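Local coordinates for protein squalene synthase HpnC (Alicyclobacillus acidocaldarius subsp. acidocaldarius, PDB 4HD1) that probably acts in making squalene-type triterpene precursors from isoprenoid diphosphates, as a member of the squalene/phytoene synthase family, at residues G13-C18 / F44-A49; E74-A79 / P105-I110; A97-P102 / L144-C149; R187-Q192 / A214-R219. One frame throughout, in Å; residues are numbered along the deposited sequence. Where two conformers were deposited one is given.

Contact 1 (G13-C18 / F44-A49); sequences GDFEVC and FYSVYA. With SO4 (sulfate ion), chain B.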
# COMPACT_ATOMS: atom_id res chain seq x y z
N GLY A 13 -21.52 0.60 -15.86
CA GLY A 13 -21.99 -0.33 -14.84
C GLY A 13 -20.84 -0.99 -14.10
O GLY A 13 -20.82 -1.02 -12.87
N ASP A 14 -19.87 -1.50 -14.86
CA ASP A 14 -18.71 -2.18 -14.27
C ASP A 14 -17.87 -1.25 -13.41
O ASP A 14 -17.37 -1.66 -12.36
CB ASP A 14 -17.85 -2.79 -15.37
CG ASP A 14 -18.63 -3.76 -16.24
OD1 ASP A 14 -19.70 -4.24 -15.80
OD2 ASP A 14 -18.16 -4.04 -17.36
N PHE A 15 -17.71 -0.00 -13.85
CA PHE A 15 -16.99 1.00 -13.07
C PHE A 15 -17.80 1.45 -11.85
O PHE A 15 -17.22 1.79 -10.81
CB PHE A 15 -16.58 2.20 -13.94
CG PHE A 15 -15.28 1.99 -14.67
CD1 PHE A 15 -14.07 2.23 -14.02
CD2 PHE A 15 -15.25 1.53 -15.98
CE1 PHE A 15 -12.86 2.03 -14.68
CE2 PHE A 15 -14.05 1.33 -16.65
CZ PHE A 15 -12.85 1.58 -16.00
N GLU A 16 -19.13 1.43 -11.97
CA GLU A 16 -19.98 1.68 -10.81
C GLU A 16 -19.77 0.64 -9.71
O GLU A 16 -19.76 1.00 -8.53
CB GLU A 16 -21.46 1.74 -11.22
CG GLU A 16 -22.41 2.00 -10.05
CD GLU A 16 -22.19 3.34 -9.36
OE1 GLU A 16 -22.92 3.62 -8.39
OE2 GLU A 16 -21.31 4.13 -9.78
N VAL A 17 -19.60 -0.62 -10.11
CA VAL A 17 -19.29 -1.70 -9.16
C VAL A 17 -17.97 -1.38 -8.46
O VAL A 17 -17.90 -1.37 -7.23
CB VAL A 17 -19.23 -3.10 -9.84
CG1 VAL A 17 -18.83 -4.18 -8.84
CG2 VAL A 17 -20.58 -3.47 -10.46
N CYS A 18 -16.93 -1.09 -9.24
CA CYS A 18 -15.63 -0.73 -8.68
C CYS A 18 -15.72 0.43 -7.71
O CYS A 18 -15.10 0.40 -6.65
CB CYS A 18 -14.65 -0.41 -9.79
SG CYS A 18 -14.21 -1.85 -10.77
N PHE A 44 -8.82 5.05 -10.52
CA PHE A 44 -8.60 4.86 -9.09
C PHE A 44 -9.56 3.80 -8.54
O PHE A 44 -9.14 2.91 -7.80
CB PHE A 44 -8.65 6.20 -8.32
CG PHE A 44 -7.32 6.90 -8.24
CD1 PHE A 44 -6.74 7.47 -9.37
CD2 PHE A 44 -6.62 6.97 -7.03
CE1 PHE A 44 -5.50 8.10 -9.30
CE2 PHE A 44 -5.39 7.60 -6.95
CZ PHE A 44 -4.83 8.16 -8.08
N TYR A 45 -10.84 3.87 -8.94
CA TYR A 45 -11.85 2.93 -8.47
C TYR A 45 -11.54 1.50 -8.89
O TYR A 45 -11.67 0.58 -8.08
CB TYR A 45 -13.26 3.33 -8.90
CG TYR A 45 -13.74 4.65 -8.32
CD1 TYR A 45 -13.65 4.90 -6.95
CD2 TYR A 45 -14.29 5.63 -9.14
CE1 TYR A 45 -14.09 6.11 -6.41
CE2 TYR A 45 -14.73 6.84 -8.61
CZ TYR A 45 -14.63 7.08 -7.25
OH TYR A 45 -15.06 8.27 -6.72
N SER A 46 -11.10 1.31 -10.13
CA SER A 46 -10.81 -0.05 -10.60
C SER A 46 -9.53 -0.63 -9.97
O SER A 46 -9.47 -1.83 -9.67
CB SER A 46 -10.74 -0.12 -12.12
OG SER A 46 -9.71 0.70 -12.63
N VAL A 47 -8.52 0.21 -9.77
CA VAL A 47 -7.28 -0.25 -9.13
C VAL A 47 -7.53 -0.57 -7.66
O VAL A 47 -7.06 -1.60 -7.16
CB VAL A 47 -6.14 0.77 -9.30
CG1 VAL A 47 -4.96 0.41 -8.41
CG2 VAL A 47 -5.71 0.82 -10.76
N TYR A 48 -8.28 0.30 -6.99
CA TYR A 48 -8.60 0.06 -5.59
C TYR A 48 -9.54 -1.12 -5.37
O TYR A 48 -9.35 -1.87 -4.40
CB TYR A 48 -9.08 1.34 -4.90
CG TYR A 48 -7.92 2.17 -4.41
CD1 TYR A 48 -7.40 1.99 -3.13
CD2 TYR A 48 -7.30 3.10 -5.24
CE1 TYR A 48 -6.32 2.74 -2.67
CE2 TYR A 48 -6.21 3.86 -4.80
CZ TYR A 48 -5.74 3.67 -3.51
OH TYR A 48 -4.67 4.41 -3.06
N ALA A 49 -10.52 -1.32 -6.26
CA ALA A 49 -11.35 -2.53 -6.21
C ALA A 49 -10.47 -3.77 -6.35
O ALA A 49 -10.65 -4.74 -5.63
CB ALA A 49 -12.45 -2.52 -7.26
S SO4 B . -17.15 10.32 -8.55
O1 SO4 B . -17.31 11.36 -9.60
O2 SO4 B . -17.66 9.00 -9.03
O3 SO4 B . -15.71 10.11 -8.20
O4 SO4 B . -17.90 10.83 -7.36
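Cys18 packs against Tyr45, Ser46 and Ala49 where helix 12-25 crosses helix 41-56, a close helix-helix crossing in the all-alpha fold of the squalene/phytoene synthase family. The axes of the two segments pass 8.6 Å apart at 57°, a close approach that goes with the small residues at the crossing. Cys18 CB rests on the backbone of helix 41-56, 3.6 Å from Tyr45 O, and also meets the methyl of Ala49, whose CB lies 3.9 Å from Cys18 CA. Cys18 SG is anti to its own carbonyl carbon (chi1 -68°), and from there it touches Ser46 CA at 3.9 Å. Phe15, one turn earlier, brings ring atom CE1 to 4.0 Å from Ser46 CB. Ser46 OG sits between its backbone N and carbonyl carbon (chi1 62°), and it is hydrogen-bonded to Thr95 of helix 87-99 and to His43 O. Tyr45 lays CB against Cys18, but its ring turns away, and OH donates to sulfate O3 at a modelled 2.4 Å, too short to be taken at face value. Ala3 N and Arg19 NE also hold this ion, which is probably from the crystallisation liquor. Between these two segments there is no hydrogen bond and the touching is mostly apolar: small groups set the spacing, while the hydroxyls of Ser46 and Tyr45 find their partners outside the pair.

Contact 2 (E74-A79 / P105-I110); sequences EELRRA and PFLRLI
Leu76 carries CG anti to the backbone N (chi1 -174°), and Phe106 carries CG anti to its carbonyl carbon (chi1 -68°), beside its own backbone N. The two side chains cross at about a right angle, with the leucine branch at the root of the aromatic one. Leu76 CD2 lies 3.7 Å from Phe106 CB, and the same methyl is 3.8 Å from Phe106 CG, approaching the ring obliquely. The other methyl, Leu76 CD1, meets Leu107 CD2 at 4.2 Å, while Leu76 CB looks toward Ile110 CD1, 4.4 Å away. An alanine at Leu76 would take away both methyls, probably leaving Phe106 CB and Leu107 CD2 without their contact to this residue and opening a gap between the helices. At the more exposed border Arg77, bent at chi3, crosses Leu107 at about a right angle, with its NH1 3.5 Å from Leu107 CD2. The charge itself is met by a salt bridge to Glu73, and Leu107 adds an apolar contact. The two segments run antiparallel, 173° between directions, as parts of helices 65-81 and 104-118 in the all-helical fold, with axes 10.8 Å apart. Phe50 of helix 41-56 and Leu92 of helix 87-99 pack on both Leu76 and Phe106. The contact therefore grades from a buried hydrocarbon interior to a charged border, and it is held by shape and burial, with no hydrogen bond between the segments.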
# COMPACT_ATOMS: atom_id res chain seq x y z
N GLU A 74 -5.19 -15.55 -12.05
CA GLU A 74 -5.74 -15.97 -13.34
C GLU A 74 -6.67 -14.92 -13.94
O GLU A 74 -6.58 -14.62 -15.14
CB GLU A 74 -6.49 -17.30 -13.20
CG GLU A 74 -5.58 -18.52 -13.21
CD GLU A 74 -4.62 -18.53 -14.39
OE1 GLU A 74 -5.08 -18.37 -15.54
OE2 GLU A 74 -3.41 -18.68 -14.16
N GLU A 75 -7.56 -14.37 -13.12
CA GLU A 75 -8.46 -13.29 -13.52
C GLU A 75 -7.67 -12.07 -13.97
O GLU A 75 -7.96 -11.48 -15.02
CB GLU A 75 -9.43 -12.94 -12.38
CG GLU A 75 -10.52 -13.98 -12.15
CD GLU A 75 -11.06 -14.01 -10.72
OE1 GLU A 75 -11.46 -12.95 -10.20
OE2 GLU A 75 -11.10 -15.11 -10.12
N LEU A 76 -6.65 -11.71 -13.19
CA LEU A 76 -5.78 -10.59 -13.51
C LEU A 76 -5.11 -10.76 -14.87
O LEU A 76 -5.12 -9.84 -15.68
CB LEU A 76 -4.73 -10.40 -12.40
CG LEU A 76 -3.75 -9.21 -12.40
CD1 LEU A 76 -2.52 -9.50 -13.24
CD2 LEU A 76 -4.41 -7.89 -12.81
N ARG A 77 -4.54 -11.94 -15.12
CA ARG A 77 -3.90 -12.22 -16.41
C ARG A 77 -4.90 -12.18 -17.57
O ARG A 77 -4.57 -11.72 -18.66
CB ARG A 77 -3.16 -13.56 -16.39
CG ARG A 77 -2.18 -13.71 -15.24
CD ARG A 77 -1.26 -14.90 -15.43
NE ARG A 77 0.09 -14.47 -15.77
CZ ARG A 77 1.08 -14.35 -14.88
NH1 ARG A 77 0.88 -14.66 -13.61
NH2 ARG A 77 2.27 -13.94 -15.29
N ARG A 78 -6.12 -12.65 -17.32
CA ARG A 78 -7.20 -12.57 -18.31
C ARG A 78 -7.54 -11.11 -18.64
O ARG A 78 -7.85 -10.78 -19.79
CB ARG A 78 -8.44 -13.32 -17.84
CG ARG A 78 -8.45 -14.79 -18.24
CD ARG A 78 -9.78 -15.46 -17.94
NE ARG A 78 -9.74 -16.18 -16.67
CZ ARG A 78 -10.37 -15.81 -15.56
NH1 ARG A 78 -11.11 -14.71 -15.53
NH2 ARG A 78 -10.25 -16.55 -14.46
N ALA A 79 -7.46 -10.25 -17.63
CA ALA A 79 -7.73 -8.83 -17.81
C ALA A 79 -6.66 -8.14 -18.66
O ALA A 79 -6.93 -7.12 -19.29
CB ALA A 79 -7.89 -8.14 -16.47
N PRO A 105 3.17 -4.70 -11.04
CA PRO A 105 2.65 -4.22 -9.75
C PRO A 105 1.42 -4.99 -9.25
O PRO A 105 1.29 -5.21 -8.05
CB PRO A 105 2.29 -2.76 -10.03
CG PRO A 105 3.16 -2.38 -11.18
CD PRO A 105 3.26 -3.61 -12.03
N PHE A 106 0.54 -5.38 -10.17
CA PHE A 106 -0.63 -6.18 -9.81
C PHE A 106 -0.23 -7.54 -9.25
O PHE A 106 -0.73 -7.95 -8.19
CB PHE A 106 -1.56 -6.36 -11.01
CG PHE A 106 -2.22 -5.09 -11.46
CD1 PHE A 106 -3.35 -4.61 -10.81
CD2 PHE A 106 -1.71 -4.37 -12.53
CE1 PHE A 106 -3.96 -3.43 -11.22
CE2 PHE A 106 -2.31 -3.20 -12.95
CZ PHE A 106 -3.44 -2.73 -12.30
N LEU A 107 0.69 -8.22 -9.94
CA LEU A 107 1.24 -9.50 -9.47
C LEU A 107 1.97 -9.38 -8.13
O LEU A 107 2.00 -10.33 -7.36
CB LEU A 107 2.19 -10.10 -10.52
CG LEU A 107 1.64 -10.54 -11.88
CD1 LEU A 107 2.79 -10.83 -12.84
CD2 LEU A 107 0.73 -11.75 -11.76
N ARG A 108 2.54 -8.22 -7.85
CA ARG A 108 3.25 -8.01 -6.59
C ARG A 108 2.29 -7.82 -5.41
O ARG A 108 2.56 -8.29 -4.31
CB ARG A 108 4.24 -6.85 -6.69
CG ARG A 108 5.49 -7.26 -7.42
CD ARG A 108 6.53 -6.16 -7.46
NE ARG A 108 7.81 -6.71 -7.89
CZ ARG A 108 8.90 -5.98 -8.12
NH1 ARG A 108 8.87 -4.66 -7.98
NH2 ARG A 108 10.02 -6.58 -8.50
N LEU A 109 1.17 -7.16 -5.67
CA LEU A 109 0.14 -6.99 -4.65
C LEU A 109 -0.48 -8.32 -4.26
O LEU A 109 -0.83 -8.53 -3.10
CB LEU A 109 -0.94 -6.03 -5.14
CG LEU A 109 -0.50 -4.57 -5.10
CD1 LEU A 109 -1.38 -3.73 -6.02
CD2 LEU A 109 -0.49 -4.03 -3.67
N ILE A 110 -0.61 -9.21 -5.25
CA ILE A 110 -1.09 -10.58 -5.05
C ILE A 110 -0.07 -11.35 -4.21
O ILE A 110 -0.43 -12.03 -3.25
CB ILE A 110 -1.37 -11.29 -6.40
CG1 ILE A 110 -2.66 -10.75 -7.02
CG2 ILE A 110 -1.45 -12.81 -6.22
CD1 ILE A 110 -2.93 -11.22 -8.43

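Contact 3 (A97-P102 / L144-C149); sequences ATCNLP and LGIFGC
Cys99 reaches toward the last helical turn of its partner, at Gly145 and Ile146: its CB lies 4.0 Å from Gly145 O, and SG, anti to the carbonyl carbon of its own residue (chi1 -58°), goes on to Ile146. There the sulfur is 4.1 Å from Ile146 CA and 4.4 Å from Ile146 CG1, an apolar touch near the spot where His43 of helix 41-56 packs on both residues. The contact joins the C-terminal ends of helices 87-99 and 137-146, each closed by a Schellman motif. Asn100 and Gly148 supply the positive phi of the two turns, and at the second Cys149 N bonds back to Leu144 O at 2.8 Å while Gly148 N bonds to Gly145 O. Beyond the first turn, Leu101 presses one methyl on the second helix: CD2 stands 3.6 Å from Gly145 C and 3.9 Å from Ile146 N. The glycine makes that approach possible, because a CB at this position would fall about 2.6 Å from Leu101 CD2. Leu101 is buried, and its methyl covers peptide backbone here in place of a side chain.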
# COMPACT_ATOMS: atom_id res chain seq x y z
N ALA A 97 -5.58 -0.91 -20.25
CA ALA A 97 -5.33 -0.52 -21.63
C ALA A 97 -5.22 0.99 -21.81
O ALA A 97 -4.29 1.47 -22.45
CB ALA A 97 -6.39 -1.11 -22.55
N THR A 98 -6.16 1.73 -21.23
CA THR A 98 -6.23 3.19 -21.35
C THR A 98 -5.00 3.88 -20.75
O THR A 98 -4.50 4.84 -21.31
CB THR A 98 -7.51 3.73 -20.69
OG1 THR A 98 -8.63 2.98 -21.16
CG2 THR A 98 -7.73 5.20 -21.03
N CYS A 99 -4.53 3.37 -19.61
CA CYS A 99 -3.40 3.99 -18.91
C CYS A 99 -2.08 3.30 -19.20
O CYS A 99 -1.04 3.68 -18.66
CB CYS A 99 -3.66 4.02 -17.40
SG CYS A 99 -5.16 4.89 -16.93
N ASN A 100 -2.12 2.28 -20.06
CA ASN A 100 -0.96 1.45 -20.37
C ASN A 100 -0.21 0.96 -19.12
O ASN A 100 1.00 1.15 -19.00
CB ASN A 100 -0.01 2.17 -21.34
CG ASN A 100 0.97 1.23 -22.01
OD1 ASN A 100 0.61 0.13 -22.45
ND2 ASN A 100 2.23 1.64 -22.09
N LEU A 101 -0.93 0.34 -18.20
CA LEU A 101 -0.33 -0.12 -16.94
C LEU A 101 0.41 -1.45 -17.11
O LEU A 101 -0.07 -2.35 -17.79
CB LEU A 101 -1.40 -0.25 -15.84
CG LEU A 101 -2.24 0.98 -15.49
CD1 LEU A 101 -3.30 0.63 -14.46
CD2 LEU A 101 -1.38 2.14 -15.01
N PRO A 102 1.61 -1.57 -16.50
CA PRO A 102 2.34 -2.84 -16.54
C PRO A 102 1.72 -3.88 -15.60
O PRO A 102 1.01 -3.51 -14.66
CB PRO A 102 3.74 -2.45 -16.07
CG PRO A 102 3.50 -1.30 -15.16
CD PRO A 102 2.37 -0.53 -15.78
N LEU A 144 1.26 6.49 -10.40
CA LEU A 144 2.08 7.17 -11.41
C LEU A 144 1.62 6.79 -12.80
O LEU A 144 1.50 7.65 -13.68
CB LEU A 144 3.57 6.84 -11.25
CG LEU A 144 4.32 7.40 -10.04
CD1 LEU A 144 5.74 6.83 -10.00
CD2 LEU A 144 4.34 8.92 -10.07
N GLY A 145 1.35 5.49 -12.99
CA GLY A 145 0.86 4.95 -14.25
C GLY A 145 -0.42 5.62 -14.72
O GLY A 145 -0.55 5.97 -15.90
N ILE A 146 -1.35 5.82 -13.79
CA ILE A 146 -2.64 6.46 -14.10
C ILE A 146 -2.43 7.89 -14.61
O ILE A 146 -3.09 8.31 -15.55
CB ILE A 146 -3.63 6.40 -12.91
CG1 ILE A 146 -4.05 4.94 -12.64
CG2 ILE A 146 -4.86 7.26 -13.18
CD1 ILE A 146 -4.86 4.74 -11.37
N PHE A 147 -1.47 8.59 -14.01
CA PHE A 147 -1.14 9.97 -14.38
C PHE A 147 -0.15 10.14 -15.54
O PHE A 147 0.22 11.26 -15.87
CB PHE A 147 -0.59 10.72 -13.16
CG PHE A 147 -1.65 11.27 -12.25
CD1 PHE A 147 -2.16 12.56 -12.45
CD2 PHE A 147 -2.15 10.51 -11.19
CE1 PHE A 147 -3.14 13.08 -11.62
CE2 PHE A 147 -3.13 11.03 -10.35
CZ PHE A 147 -3.63 12.31 -10.57
N GLY A 148 0.29 9.03 -16.15
CA GLY A 148 1.32 9.08 -17.21
C GLY A 148 2.71 9.46 -16.72
O GLY A 148 3.46 10.14 -17.43
N CYS A 149 3.06 9.01 -15.51
CA CYS A 149 4.33 9.39 -14.90
C CYS A 149 5.21 8.20 -14.52
O CYS A 149 6.11 8.34 -13.70
CB CYS A 149 4.08 10.25 -13.66
SG CYS A 149 3.37 11.86 -14.04

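Contact 4 (R187-Q192 / A214-R219); sequences RADLEQ and ALEVDR
Asp189 and Arg219 reach toward each other tip to tip, with the carboxylate and guanidinium planes turned 32° apart. Arg219 NH1 donates to Asp189 OD2 at 2.6 Å, coming from above the carboxylate plane, 54° out of it, along a bent N-H...O path of 139°. The same NH1 also donates to Glu216 OE1 at 2.8 Å; here OE1 lies in the guanidinium plane of Arg219 and is met on the syn side of the Glu216 carboxylate, though somewhat out of that plane. Glu216, bent at chi2, lies obliquely to Asp189 and puts OE2 only 2.7 Å from Asp189 OD2, so one of the two acids probably holds a proton. The three residues form a salt-bridge network that ties the short helix 187-191 to helix 207-227; the two segments pass with axes 11.2 Å apart. A leucine at Arg219 would probably leave the two acid groups without their shared cation, so that their close approach would depend on the proton alone. Leu215 roofs part of the arrangement, with CG 3.7 Å above one face of the Arg219 guanidinium, toward its rim. Its CD2 methyl meets Gln192 OE1 at 3.6 Å, the two side chains crossing at about a right angle, and touches Asp189 CG at 4.1 Å. Trp125 of helix 125-135 makes a cation-pi contact with Arg219 and packs against Asp189 and Glu216.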
# COMPACT_ATOMS: atom_id res chain seq x y z
N ARG A 187 14.02 -7.96 14.03
CA ARG A 187 14.65 -8.65 15.16
C ARG A 187 16.05 -8.09 15.47
O ARG A 187 16.39 -7.91 16.64
CB ARG A 187 14.72 -10.17 14.89
CG ARG A 187 14.58 -11.03 16.14
CD ARG A 187 14.90 -12.51 15.88
NE ARG A 187 13.70 -13.35 15.83
CZ ARG A 187 12.90 -13.45 14.78
NH1 ARG A 187 13.15 -12.75 13.68
NH2 ARG A 187 11.84 -14.24 14.82
N ALA A 188 16.83 -7.81 14.43
CA ALA A 188 18.19 -7.29 14.57
C ALA A 188 18.23 -5.85 15.10
O ALA A 188 19.14 -5.49 15.85
CB ALA A 188 18.94 -7.40 13.25
N ASP A 189 17.24 -5.05 14.72
CA ASP A 189 17.16 -3.66 15.19
C ASP A 189 16.76 -3.58 16.66
O ASP A 189 17.12 -2.62 17.35
CB ASP A 189 16.19 -2.84 14.33
CG ASP A 189 16.60 -2.77 12.87
OD1 ASP A 189 17.73 -3.17 12.53
OD2 ASP A 189 15.78 -2.31 12.05
N LEU A 190 16.03 -4.58 17.14
CA LEU A 190 15.72 -4.69 18.56
C LEU A 190 16.94 -5.14 19.35
O LEU A 190 17.23 -4.59 20.41
CB LEU A 190 14.55 -5.64 18.81
CG LEU A 190 13.16 -5.04 18.59
CD1 LEU A 190 12.11 -6.14 18.46
CD2 LEU A 190 12.80 -4.06 19.70
N GLU A 191 17.64 -6.13 18.82
CA GLU A 191 18.84 -6.68 19.45
C GLU A 191 20.01 -5.69 19.45
O GLU A 191 20.84 -5.72 20.36
CB GLU A 191 19.26 -7.99 18.80
CG GLU A 191 18.33 -9.15 19.12
CD GLU A 191 18.54 -10.36 18.23
OE1 GLU A 191 19.01 -10.18 17.08
OE2 GLU A 191 18.24 -11.48 18.68
N GLN A 192 20.06 -4.83 18.43
CA GLN A 192 21.08 -3.79 18.35
C GLN A 192 21.07 -2.90 19.59
O GLN A 192 22.11 -2.40 20.00
CB GLN A 192 20.89 -2.94 17.09
CG GLN A 192 22.06 -2.01 16.79
CD GLN A 192 21.61 -0.69 16.20
OE1 GLN A 192 20.85 -0.65 15.23
NE2 GLN A 192 22.10 0.40 16.77
N ALA A 214 12.66 4.52 17.51
CA ALA A 214 13.31 5.75 17.04
C ALA A 214 14.13 5.53 15.78
O ALA A 214 14.07 6.34 14.86
CB ALA A 214 14.16 6.37 18.15
N LEU A 215 14.88 4.43 15.73
CA LEU A 215 15.66 4.09 14.54
C LEU A 215 14.77 3.92 13.30
O LEU A 215 15.13 4.37 12.21
CB LEU A 215 16.49 2.83 14.77
CG LEU A 215 17.38 2.40 13.60
CD1 LEU A 215 18.49 3.42 13.34
CD2 LEU A 215 17.97 1.01 13.82
N GLU A 216 13.63 3.26 13.48
CA GLU A 216 12.68 3.05 12.38
C GLU A 216 12.05 4.36 11.92
O GLU A 216 11.95 4.62 10.71
CB GLU A 216 11.57 2.05 12.76
CG GLU A 216 12.04 0.74 13.39
CD GLU A 216 13.15 0.03 12.62
OE1 GLU A 216 13.48 0.42 11.48
OE2 GLU A 216 13.70 -0.95 13.16
N VAL A 217 11.65 5.18 12.89
CA VAL A 217 11.10 6.51 12.62
C VAL A 217 12.07 7.34 11.77
O VAL A 217 11.65 7.93 10.77
CB VAL A 217 10.73 7.23 13.94
CG1 VAL A 217 10.37 8.69 13.68
CG2 VAL A 217 9.58 6.51 14.63
N ASP A 218 13.34 7.36 12.15
CA ASP A 218 14.39 8.06 11.41
C ASP A 218 14.53 7.54 9.98
O ASP A 218 14.66 8.33 9.04
CB ASP A 218 15.75 7.95 12.11
CG ASP A 218 15.78 8.65 13.47
OD1 ASP A 218 14.77 9.24 13.89
OD2 ASP A 218 16.85 8.60 14.12
N ARG A 219 14.51 6.21 9.82
CA ARG A 219 14.61 5.58 8.51
C ARG A 219 13.47 6.02 7.59
O ARG A 219 13.69 6.32 6.41
CB ARG A 219 14.58 4.06 8.64
CG ARG A 219 15.87 3.43 9.13
CD ARG A 219 15.80 1.92 8.93
NE ARG A 219 17.06 1.24 9.24
CZ ARG A 219 17.20 0.34 10.20
NH1 ARG A 219 16.17 -0.01 10.96
NH2 ARG A 219 18.38 -0.23 10.41

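Overall arrangement
Contacts 1, 2 and 3 cluster, their centres 15 to 16 Å apart, whereas the centre of contact 4 lies 34 to 39 Å from theirs, across the centre of the chain. The first three share neighbours. Helix 87-99 carries one half of contact 3 and packs beside contacts 1 and 2, and helix 41-56, half of contact 1, also touches contacts 2 and 3. Phe44 meets Ile146 and Phe147, linking contacts 1 and 3, and Phe106 meets Leu101, linking 2 and 3. All three are largely buried and apolar, without hydrogen bonds between their segments. Contact 4, only partly buried, relies instead on charge.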